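Local coordinates for protein putative hydrolase (Chloroflexus aurantiacus J-10-fl, PDB 3CMN) that is a putative hydrolase of the zincin-like metallopeptidase family, probably a metal-dependent peptidase, built mainly of helices and modelled here without a bound metal, at residues Asn325-Ala330 with Gly356-Arg361; Glu265-His270 with Arg338-Pro343; Gln22-Ala27 with Trp82-Ile87; Val88-Leu93 with Gly129-Leu134. All coordinates share one frame; numbering follows the deposited sequence.

Interaction 1. Residues Asn325-Ala330 with Gly356-Arg361; sequences NAVVAA and GQWIVR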
# COMPACT_ATOMS: atom_id res chain seq x y z
N ASN A 325 10.20 -10.91 -11.17
CA ASN A 325 9.97 -11.60 -12.43
C ASN A 325 11.24 -12.34 -12.80
O ASN A 325 11.21 -13.48 -13.25
CB ASN A 325 9.59 -10.62 -13.54
CG ASN A 325 8.16 -10.11 -13.41
OD1 ASN A 325 7.26 -10.85 -12.99
ND2 ASN A 325 7.94 -8.85 -13.77
N ALA A 326 12.37 -11.67 -12.61
CA ALA A 326 13.65 -12.25 -12.90
C ALA A 326 13.81 -13.57 -12.14
O ALA A 326 13.78 -14.64 -12.74
CB ALA A 326 14.76 -11.29 -12.50
N VAL A 327 13.94 -13.50 -10.81
CA VAL A 327 14.13 -14.71 -10.01
C VAL A 327 13.05 -15.77 -10.26
O VAL A 327 13.35 -16.96 -10.30
CB VAL A 327 14.24 -14.41 -8.47
CG1 VAL A 327 14.85 -13.05 -8.26
CG2 VAL A 327 12.90 -14.54 -7.77
N VAL A 328 11.80 -15.35 -10.41
CA VAL A 328 10.73 -16.32 -10.66
C VAL A 328 10.99 -17.02 -11.99
O VAL A 328 10.75 -18.21 -12.13
CB VAL A 328 9.35 -15.65 -10.70
CG1 VAL A 328 8.31 -16.63 -11.21
CG2 VAL A 328 8.96 -15.20 -9.30
N ALA A 329 11.48 -16.28 -12.98
CA ALA A 329 11.78 -16.87 -14.27
C ALA A 329 12.95 -17.83 -14.11
O ALA A 329 12.95 -18.94 -14.65
CB ALA A 329 12.14 -15.78 -15.29
N ALA A 330 13.94 -17.39 -13.34
CA ALA A 330 15.16 -18.16 -13.09
C ALA A 330 15.03 -19.35 -12.15
O ALA A 330 15.78 -20.31 -12.29
CB ALA A 330 16.24 -17.22 -12.57
N GLY A 356 20.34 -11.59 -9.47
CA GLY A 356 21.37 -12.61 -9.38
C GLY A 356 22.03 -12.68 -8.02
O GLY A 356 22.15 -13.75 -7.44
N GLN A 357 22.45 -11.52 -7.51
CA GLN A 357 23.10 -11.43 -6.21
C GLN A 357 22.23 -12.09 -5.14
O GLN A 357 22.71 -12.82 -4.28
CB GLN A 357 23.33 -9.96 -5.82
CG GLN A 357 24.77 -9.60 -5.48
CD GLN A 357 24.90 -8.20 -4.89
OE1 GLN A 357 24.47 -7.94 -3.76
NE2 GLN A 357 25.51 -7.29 -5.65
N TRP A 358 20.93 -11.82 -5.22
CA TRP A 358 19.99 -12.36 -4.25
C TRP A 358 19.83 -13.88 -4.38
O TRP A 358 19.77 -14.59 -3.37
CB TRP A 358 18.62 -11.70 -4.43
CG TRP A 358 17.62 -12.12 -3.40
CD1 TRP A 358 17.46 -11.60 -2.15
CD2 TRP A 358 16.63 -13.15 -3.54
NE1 TRP A 358 16.42 -12.23 -1.51
CE2 TRP A 358 15.89 -13.19 -2.33
CE3 TRP A 358 16.28 -14.04 -4.57
CZ2 TRP A 358 14.84 -14.07 -2.13
CZ3 TRP A 358 15.23 -14.93 -4.36
CH2 TRP A 358 14.52 -14.94 -3.15
N ILE A 359 19.74 -14.36 -5.62
CA ILE A 359 19.58 -15.79 -5.86
C ILE A 359 20.77 -16.54 -5.29
O ILE A 359 20.61 -17.57 -4.64
CB ILE A 359 19.40 -16.07 -7.38
CG1 ILE A 359 18.09 -15.42 -7.85
CG2 ILE A 359 19.36 -17.58 -7.66
CD1 ILE A 359 17.74 -15.68 -9.30
N VAL A 360 21.96 -15.99 -5.50
CA VAL A 360 23.17 -16.60 -4.98
C VAL A 360 23.15 -16.61 -3.45
O VAL A 360 23.36 -17.65 -2.82
CB VAL A 360 24.42 -15.84 -5.48
CG1 VAL A 360 25.67 -16.38 -4.83
CG2 VAL A 360 24.53 -15.96 -6.98
N ARG A 361 22.88 -15.45 -2.85
CA ARG A 361 22.83 -15.35 -1.40
C ARG A 361 21.82 -16.32 -0.78
O ARG A 361 22.06 -16.86 0.30
CB ARG A 361 22.49 -13.91 -0.97
CG ARG A 361 22.50 -13.69 0.55
CD ARG A 361 22.55 -12.21 0.90
NE ARG A 361 21.34 -11.48 0.54
CZ ARG A 361 20.25 -11.38 1.31
NH1 ARG A 361 20.20 -11.96 2.51
NH2 ARG A 361 19.20 -10.68 0.89
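The indole NE1 of Trp358 is hydrogen-bonded to the backbone O of Asn345, and this bond restrains the turn of a ring whose six-membered part meets Val327. CG of Trp358 lies opposite the backbone N (chi1 -175°), which swings the indole off helix 355-363 toward helix 319-331. The side chains of Val327 and Trp358 run roughly perpendicular, and the valine methyls come to the ring on a slant: CG1 stands 4.1 Å from Trp358 CE3, and CG2 of Val327 is also 4.1 Å from Trp358 CZ3. Ile359 makes the closer apolar contact. Its chain is extended about chi2 (-177°), so that CD1 reaches across to the neighbouring helix and lies 3.8 Å from Val327 CA. The same methyl is 3.9 Å from Ala330 CB, one turn further along. Thus Ile359 CD1 rests between two residues spaced i and i+3, while the short Ala330 side chain marks the exposed border. The segment axes cross at -51° and come no nearer than 10.2 Å, consistent with a small interface of 153 Å². Phe323 adds an edge-to-face partner for Trp358, and Phe335 touches Ile359. No hydrogen bond joins the two segments; their cohesion is therefore apolar, and the polar group of the tryptophan is satisfied by a loop carbonyl beside them.

Interaction 2. Residues Glu265-His270 with Arg338-Pro343; sequences EGYGNH and RVWERP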
# COMPACT_ATOMS: atom_id res chain seq x y z
N GLU A 265 5.54 -4.10 -3.44
CA GLU A 265 4.86 -3.69 -4.68
C GLU A 265 5.14 -4.65 -5.82
O GLU A 265 4.22 -5.09 -6.52
CB GLU A 265 5.29 -2.28 -5.10
CG GLU A 265 4.80 -1.17 -4.18
CD GLU A 265 3.29 -1.16 -4.03
OE1 GLU A 265 2.59 -1.02 -5.06
OE2 GLU A 265 2.80 -1.29 -2.88
N GLY A 266 6.42 -4.99 -5.99
CA GLY A 266 6.82 -5.91 -7.04
C GLY A 266 6.25 -7.30 -6.87
O GLY A 266 5.77 -7.91 -7.83
N TYR A 267 6.28 -7.82 -5.65
CA TYR A 267 5.74 -9.15 -5.42
C TYR A 267 4.23 -9.09 -5.59
O TYR A 267 3.61 -10.02 -6.12
CB TYR A 267 6.06 -9.63 -4.00
CG TYR A 267 6.21 -11.13 -3.94
CD1 TYR A 267 7.47 -11.72 -3.96
CD2 TYR A 267 5.09 -11.97 -3.88
CE1 TYR A 267 7.63 -13.10 -3.94
CE2 TYR A 267 5.24 -13.36 -3.86
CZ TYR A 267 6.52 -13.92 -3.89
OH TYR A 267 6.71 -15.29 -3.87
N GLY A 268 3.64 -7.98 -5.15
CA GLY A 268 2.20 -7.82 -5.27
C GLY A 268 1.80 -7.70 -6.73
O GLY A 268 0.76 -8.22 -7.13
N ASN A 269 2.62 -7.01 -7.52
CA ASN A 269 2.32 -6.85 -8.94
C ASN A 269 2.54 -8.16 -9.69
O ASN A 269 2.00 -8.35 -10.78
CB ASN A 269 3.18 -5.74 -9.57
CG ASN A 269 2.74 -4.33 -9.16
OD1 ASN A 269 1.54 -4.06 -9.02
ND2 ASN A 269 3.70 -3.43 -8.98
N HIS A 270 3.31 -9.05 -9.10
CA HIS A 270 3.58 -10.34 -9.72
C HIS A 270 2.39 -11.27 -9.52
O HIS A 270 2.01 -12.02 -10.42
CB HIS A 270 4.82 -10.99 -9.13
CG HIS A 270 5.14 -12.31 -9.74
ND1 HIS A 270 5.79 -12.43 -10.95
CD2 HIS A 270 4.83 -13.57 -9.35
CE1 HIS A 270 5.88 -13.71 -11.27
NE2 HIS A 270 5.30 -14.42 -10.32
N ARG A 338 10.87 -17.37 -0.86
CA ARG A 338 11.80 -17.38 0.26
C ARG A 338 12.01 -15.98 0.84
O ARG A 338 12.45 -15.83 1.99
CB ARG A 338 13.14 -17.96 -0.17
CG ARG A 338 13.11 -19.44 -0.41
CD ARG A 338 14.47 -19.90 -0.81
NE ARG A 338 14.51 -21.32 -1.11
CZ ARG A 338 15.62 -21.97 -1.42
NH1 ARG A 338 16.78 -21.32 -1.46
NH2 ARG A 338 15.58 -23.27 -1.69
N VAL A 339 11.70 -14.97 0.05
CA VAL A 339 11.86 -13.59 0.51
C VAL A 339 10.92 -13.32 1.71
O VAL A 339 11.16 -12.38 2.47
CB VAL A 339 11.56 -12.60 -0.66
CG1 VAL A 339 10.04 -12.49 -0.92
CG2 VAL A 339 12.19 -11.26 -0.38
N TRP A 340 9.89 -14.15 1.88
CA TRP A 340 8.90 -14.01 2.96
C TRP A 340 9.18 -14.80 4.25
O TRP A 340 8.36 -14.81 5.16
CB TRP A 340 7.50 -14.44 2.48
CG TRP A 340 6.91 -13.61 1.38
CD1 TRP A 340 6.55 -14.03 0.13
CD2 TRP A 340 6.64 -12.20 1.43
NE1 TRP A 340 6.08 -12.97 -0.60
CE2 TRP A 340 6.12 -11.83 0.16
CE3 TRP A 340 6.78 -11.21 2.41
CZ2 TRP A 340 5.74 -10.52 -0.14
CZ3 TRP A 340 6.41 -9.90 2.11
CH2 TRP A 340 5.90 -9.57 0.83
N GLU A 341 10.32 -15.48 4.31
CA GLU A 341 10.65 -16.26 5.49
C GLU A 341 11.15 -15.43 6.65
O GLU A 341 10.93 -15.79 7.80
CB GLU A 341 11.69 -17.33 5.15
CG GLU A 341 11.20 -18.34 4.13
CD GLU A 341 12.27 -19.31 3.70
OE1 GLU A 341 13.31 -18.86 3.18
OE2 GLU A 341 12.07 -20.53 3.87
N ARG A 342 11.82 -14.32 6.34
CA ARG A 342 12.39 -13.45 7.36
C ARG A 342 12.88 -12.13 6.75
O ARG A 342 13.10 -12.04 5.54
CB ARG A 342 13.56 -14.19 8.03
CG ARG A 342 14.75 -14.47 7.10
CD ARG A 342 15.83 -15.38 7.75
NE ARG A 342 15.30 -16.70 8.08
CZ ARG A 342 14.71 -17.02 9.24
NH1 ARG A 342 14.57 -16.11 10.19
NH2 ARG A 342 14.22 -18.24 9.41
N PRO A 343 13.08 -11.09 7.58
CA PRO A 343 13.55 -9.79 7.08
C PRO A 343 14.87 -9.92 6.35
O PRO A 343 15.14 -9.21 5.37
CB PRO A 343 13.68 -8.95 8.35
CG PRO A 343 12.61 -9.50 9.23
CD PRO A 343 12.74 -11.00 9.02
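Tyr267 reaches from helix 248-279 to Trp340 and Val339, and its contacts can be traced outward along the side chain. CB begins the contact, 4.0 Å from Trp340 CZ2, and CG meets both CZ2 and NE1 of that indole. Further out the nitrogen dominates: Trp340 NE1 sits 3.3 Å above the phenol plane, over its centre, and is 3.4 Å from Tyr267 CE2. At the far end of the ring, Tyr267 CZ is 4.0 Å from Trp340 CD1, so the N-H edge of the indole runs across the phenol, CZ2 toward CB and CD1 toward CZ. This is a T-shaped pair, with the edge of Trp340 directed at the face of Tyr267; the planes are 73° apart and the Tyr267 and five-membered Trp340 ring centroids 4.4 Å apart. Val339 fills the angle between the rings. A chi1 of 76° leaves its CG1 flanked by both N and C of its own backbone, which brings it 3.9 Å from Tyr267 CE1 and also over the rim of one Trp340 face. Tyr195 stacks on Trp340, and Glu191 of helix 174-193 touches both aromatic residues. Helix 174-193 also carries the HExxH pattern His184, Glu185 and His188, a probable metal site with no metal bound here; Glu265 touches His188. Placing NE1 over the centre of the phenol points to an N-H–pi contact, in which the electron-rich ring probably offsets some of the cost of burying the indole N-H.

Interaction 3. Residues Gln22-Ala27 with Trp82-Ile87; sequences QARQAA and WLEANI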
# COMPACT_ATOMS: atom_id res chain seq x y z
N GLN A 22 -7.54 21.71 13.66
CA GLN A 22 -7.51 22.65 12.55
C GLN A 22 -7.22 21.77 11.33
O GLN A 22 -7.78 21.97 10.26
CB GLN A 22 -6.38 23.67 12.73
CG GLN A 22 -6.09 24.43 11.47
CD GLN A 22 -7.31 25.18 10.97
OE1 GLN A 22 -7.73 26.16 11.59
NE2 GLN A 22 -7.89 24.73 9.86
N ALA A 23 -6.34 20.79 11.54
CA ALA A 23 -5.96 19.86 10.49
C ALA A 23 -7.19 19.07 10.03
O ALA A 23 -7.45 18.95 8.83
CB ALA A 23 -4.89 18.91 11.01
N ARG A 24 -7.96 18.56 10.99
CA ARG A 24 -9.16 17.80 10.69
C ARG A 24 -10.12 18.60 9.82
O ARG A 24 -10.64 18.09 8.84
CB ARG A 24 -9.87 17.37 11.98
CG ARG A 24 -11.24 16.73 11.76
CD ARG A 24 -11.94 16.46 13.09
NE ARG A 24 -13.40 16.60 13.00
CZ ARG A 24 -14.21 15.67 12.49
NH1 ARG A 24 -13.71 14.53 12.03
NH2 ARG A 24 -15.52 15.88 12.44
N GLN A 25 -10.37 19.85 10.20
CA GLN A 25 -11.26 20.71 9.44
C GLN A 25 -10.74 20.99 8.04
O GLN A 25 -11.49 20.95 7.07
CB GLN A 25 -11.47 22.02 10.17
CG GLN A 25 -12.54 21.91 11.21
CD GLN A 25 -13.84 21.38 10.63
OE1 GLN A 25 -14.41 21.97 9.70
NE2 GLN A 25 -14.32 20.26 11.17
N ALA A 26 -9.45 21.25 7.95
CA ALA A 26 -8.80 21.52 6.67
C ALA A 26 -8.92 20.31 5.75
O ALA A 26 -9.16 20.46 4.55
CB ALA A 26 -7.32 21.86 6.90
N ALA A 27 -8.73 19.12 6.31
CA ALA A 27 -8.82 17.88 5.55
C ALA A 27 -10.23 17.65 5.04
O ALA A 27 -10.44 17.36 3.87
CB ALA A 27 -8.38 16.69 6.41
N TRP A 82 -13.40 7.92 4.91
CA TRP A 82 -12.00 7.56 4.82
C TRP A 82 -11.20 8.40 5.82
O TRP A 82 -10.33 7.89 6.52
CB TRP A 82 -11.46 7.76 3.41
CG TRP A 82 -10.01 7.38 3.30
CD1 TRP A 82 -9.50 6.12 3.19
CD2 TRP A 82 -8.89 8.27 3.37
NE1 TRP A 82 -8.13 6.17 3.20
CE2 TRP A 82 -7.72 7.48 3.31
CE3 TRP A 82 -8.76 9.66 3.48
CZ2 TRP A 82 -6.43 8.03 3.36
CZ3 TRP A 82 -7.48 10.21 3.53
CH2 TRP A 82 -6.33 9.39 3.47
N LEU A 83 -11.52 9.69 5.88
CA LEU A 83 -10.85 10.63 6.78
C LEU A 83 -11.10 10.36 8.26
O LEU A 83 -10.16 10.32 9.05
CB LEU A 83 -11.29 12.07 6.47
CG LEU A 83 -10.65 12.78 5.27
CD1 LEU A 83 -11.37 14.11 5.06
CD2 LEU A 83 -9.15 13.01 5.53
N GLU A 84 -12.36 10.20 8.64
CA GLU A 84 -12.73 9.93 10.03
C GLU A 84 -12.04 8.67 10.56
O GLU A 84 -11.70 8.58 11.74
CB GLU A 84 -14.25 9.74 10.16
CG GLU A 84 -15.10 10.97 9.83
CD GLU A 84 -14.78 12.18 10.71
OE1 GLU A 84 -14.14 11.99 11.77
OE2 GLU A 84 -15.17 13.32 10.34
N ALA A 85 -11.84 7.71 9.67
CA ALA A 85 -11.23 6.44 10.04
C ALA A 85 -9.71 6.42 10.04
O ALA A 85 -9.10 5.55 10.64
CB ALA A 85 -11.74 5.35 9.10
N ASN A 86 -9.09 7.39 9.37
CA ASN A 86 -7.64 7.45 9.23
C ASN A 86 -6.93 8.63 9.87
O ASN A 86 -5.70 8.62 9.97
CB ASN A 86 -7.28 7.45 7.74
CG ASN A 86 -7.45 6.10 7.09
OD1 ASN A 86 -6.59 5.23 7.23
ND2 ASN A 86 -8.56 5.91 6.38
N ILE A 87 -7.67 9.65 10.28
CA ILE A 87 -7.01 10.83 10.83
C ILE A 87 -6.20 10.60 12.11
O ILE A 87 -5.14 11.21 12.27
CB ILE A 87 -8.01 11.99 11.03
CG1 ILE A 87 -7.24 13.25 11.41
CG2 ILE A 87 -9.05 11.61 12.06
CD1 ILE A 87 -8.05 14.52 11.28
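Ile87 and Leu83 supply the tight, apolar side of this pairing, while Arg24 and Glu84 meet on the partly exposed side. Helices 20-31 and 79-92 run nearly antiparallel, their local axes at 154°. Ile87 presses its CD1 to 3.5 Å from Arg24 CB, roughly perpendicular to the start of the arginine chain. One turn away, Leu83 spreads its two methyls over Ala27: CD2 lies 3.9 Å from Ala27 CB, and CD1 of Leu83 is 3.6 Å from Ala27 O. The small alanine lets the leucine come close to the backbone. Outside this layer, Arg24 runs out past Ile87, CG lying opposite its backbone N (chi1 172°), and bends at chi3 before NH1 forms a salt bridge with the carboxylate of Glu84, itself folded over at chi2. NH1 approaches both oxygens, Glu84 OE2 at 2.5 Å, but both hydrogen bonds are weak and so short that their detail is doubtful. The carboxylate lies at the guanidinium edge, the two planes 54° apart. Arg80 offers OE2 a second, long and weak ion pair. Chemically, Ala27 and Leu83 pack by apolar side chains, one Leu83 methyl also resting on the Ala27 carbonyl, whereas the opposite charges probably draw the helices together on the partly exposed side.

Interaction 4. Residues Val88-Leu93 with Gly129-Leu134; sequences VSFSQL and GLLGYL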
# COMPACT_ATOMS: atom_id res chain seq x y z
N VAL A 88 -6.66 9.73 13.00
CA VAL A 88 -5.92 9.45 14.23
C VAL A 88 -4.63 8.71 13.88
O VAL A 88 -3.55 9.08 14.34
CB VAL A 88 -6.75 8.60 15.22
CG1 VAL A 88 -5.89 8.25 16.43
CG2 VAL A 88 -7.98 9.38 15.67
N SER A 89 -4.75 7.67 13.07
CA SER A 89 -3.58 6.90 12.65
C SER A 89 -2.59 7.82 11.96
O SER A 89 -1.37 7.67 12.12
CB SER A 89 -4.01 5.80 11.68
OG SER A 89 -5.15 5.13 12.19
N PHE A 90 -3.12 8.76 11.19
CA PHE A 90 -2.29 9.72 10.47
C PHE A 90 -1.53 10.61 11.46
O PHE A 90 -0.31 10.70 11.40
CB PHE A 90 -3.17 10.59 9.58
CG PHE A 90 -2.39 11.42 8.60
CD1 PHE A 90 -1.90 10.85 7.43
CD2 PHE A 90 -2.15 12.76 8.85
CE1 PHE A 90 -1.16 11.62 6.52
CE2 PHE A 90 -1.41 13.54 7.95
CZ PHE A 90 -0.92 12.97 6.78
N SER A 91 -2.25 11.27 12.35
CA SER A 91 -1.61 12.14 13.32
C SER A 91 -0.53 11.38 14.08
O SER A 91 0.57 11.89 14.30
CB SER A 91 -2.63 12.70 14.30
OG SER A 91 -3.32 11.66 14.96
N GLN A 92 -0.83 10.14 14.47
CA GLN A 92 0.12 9.33 15.21
C GLN A 92 1.45 9.10 14.50
O GLN A 92 2.46 8.78 15.13
CB GLN A 92 -0.51 8.00 15.60
CG GLN A 92 -1.05 8.05 17.00
CD GLN A 92 -2.13 7.06 17.27
OE1 GLN A 92 -1.97 5.87 16.99
NE2 GLN A 92 -3.24 7.53 17.81
N LEU A 93 1.46 9.27 13.19
CA LEU A 93 2.69 9.12 12.43
C LEU A 93 3.59 10.29 12.80
O LEU A 93 4.77 10.30 12.48
CB LEU A 93 2.41 9.17 10.92
CG LEU A 93 1.51 8.08 10.33
CD1 LEU A 93 1.34 8.36 8.84
CD2 LEU A 93 2.12 6.70 10.56
N GLY A 129 -4.48 19.96 4.90
CA GLY A 129 -4.69 20.21 3.49
C GLY A 129 -4.18 19.04 2.68
O GLY A 129 -4.87 18.54 1.80
N LEU A 130 -2.96 18.61 2.98
CA LEU A 130 -2.36 17.49 2.28
C LEU A 130 -3.20 16.23 2.46
O LEU A 130 -3.39 15.46 1.52
CB LEU A 130 -0.93 17.25 2.77
CG LEU A 130 0.08 18.35 2.41
CD1 LEU A 130 1.40 18.09 3.12
CD2 LEU A 130 0.30 18.38 0.90
N LEU A 131 -3.71 16.03 3.66
CA LEU A 131 -4.53 14.87 3.95
C LEU A 131 -5.87 14.93 3.19
O LEU A 131 -6.35 13.91 2.68
CB LEU A 131 -4.77 14.77 5.45
CG LEU A 131 -5.64 13.62 5.94
CD1 LEU A 131 -4.98 12.27 5.60
CD2 LEU A 131 -5.83 13.76 7.44
N GLY A 132 -6.47 16.12 3.12
CA GLY A 132 -7.73 16.27 2.41
C GLY A 132 -7.48 15.97 0.94
O GLY A 132 -8.34 15.43 0.24
N TYR A 133 -6.29 16.32 0.48
CA TYR A 133 -5.93 16.06 -0.90
C TYR A 133 -5.83 14.56 -1.12
O TYR A 133 -6.30 14.03 -2.12
CB TYR A 133 -4.59 16.72 -1.23
CG TYR A 133 -4.17 16.45 -2.64
CD1 TYR A 133 -4.81 17.06 -3.71
CD2 TYR A 133 -3.16 15.53 -2.92
CE1 TYR A 133 -4.46 16.76 -5.03
CE2 TYR A 133 -2.80 15.22 -4.22
CZ TYR A 133 -3.46 15.84 -5.27
OH TYR A 133 -3.14 15.52 -6.58
N LEU A 134 -5.19 13.86 -0.17
CA LEU A 134 -5.04 12.42 -0.25
C LEU A 134 -6.41 11.75 -0.30
O LEU A 134 -6.59 10.77 -1.01
CB LEU A 134 -4.25 11.90 0.96
CG LEU A 134 -2.74 12.13 0.94
CD1 LEU A 134 -2.14 11.66 2.25
CD2 LEU A 134 -2.09 11.39 -0.25
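Phe90 and Leu131 face each other across two packed helices, 79-92 and 120-135, their CA atoms 8.6 Å apart, in the largely helical body of this zincin-like protein. The first helix is kinked on entering the segment, where the backbone N atoms of Val88 and Ser89 miss their usual helical hydrogen bonds. After the kink, Gln92 N donates to Val88 O at 2.9 Å. That carbonyl also accepts from the hydroxyl of Ser91, with OG 2.7 Å from Val88 O, so one oxygen is held by two donors just beyond the bend. The opposite segment is plain helix, with Tyr133 N bonded to Gly129 O. Both main side chains leave their backbones with CG opposite the N (chi1 -169° for Phe90 and 179° for Leu131), and they run antiparallel alongside one another. CD1 of Leu131 thereby lies over a face of the phenyl ring, and CD2 of Leu131 comes 4.1 Å from Phe90 CD2. Leu307 of helix 283-307 and Trp20 of helix 20-31 also touch Phe90, so several helices contribute to the surroundings of the ring. Leu134, a turn later, joins more loosely and obliquely, its CD1 4.4 Å from Phe90 CE1. The methyl over the face makes a CH-pi contact: Leu131 CD1 stands 3.9 Å from the centroid of the Phe90 ring, 13° off its normal.

Along the chain, interaction 3 closes before interaction 4 opens, and both close before interactions 1 and 2, which lie on the opposite side of the chain's centre. Interactions 3 and 4 have centres about 6 Å apart, share helix 79-92 and touch, with Leu83 CD2 3.6 Å from Leu131 CG; helices 20-31, 79-92 and 120-135 therefore form one packed group. Interactions 1 and 2, with centres about 12 Å apart, interleave in sequence and join through Asn325 OD1 and His270 ND1, a probable hydrogen bond of 3.0 Å. Interactions 2 and 4 come no nearer than about 14 Å between atoms. Of the two regions, the C-terminal one borders helix 174-193 through interaction 2; that helix carries the HExxH pattern, so interaction 2 probably lies near the metal site.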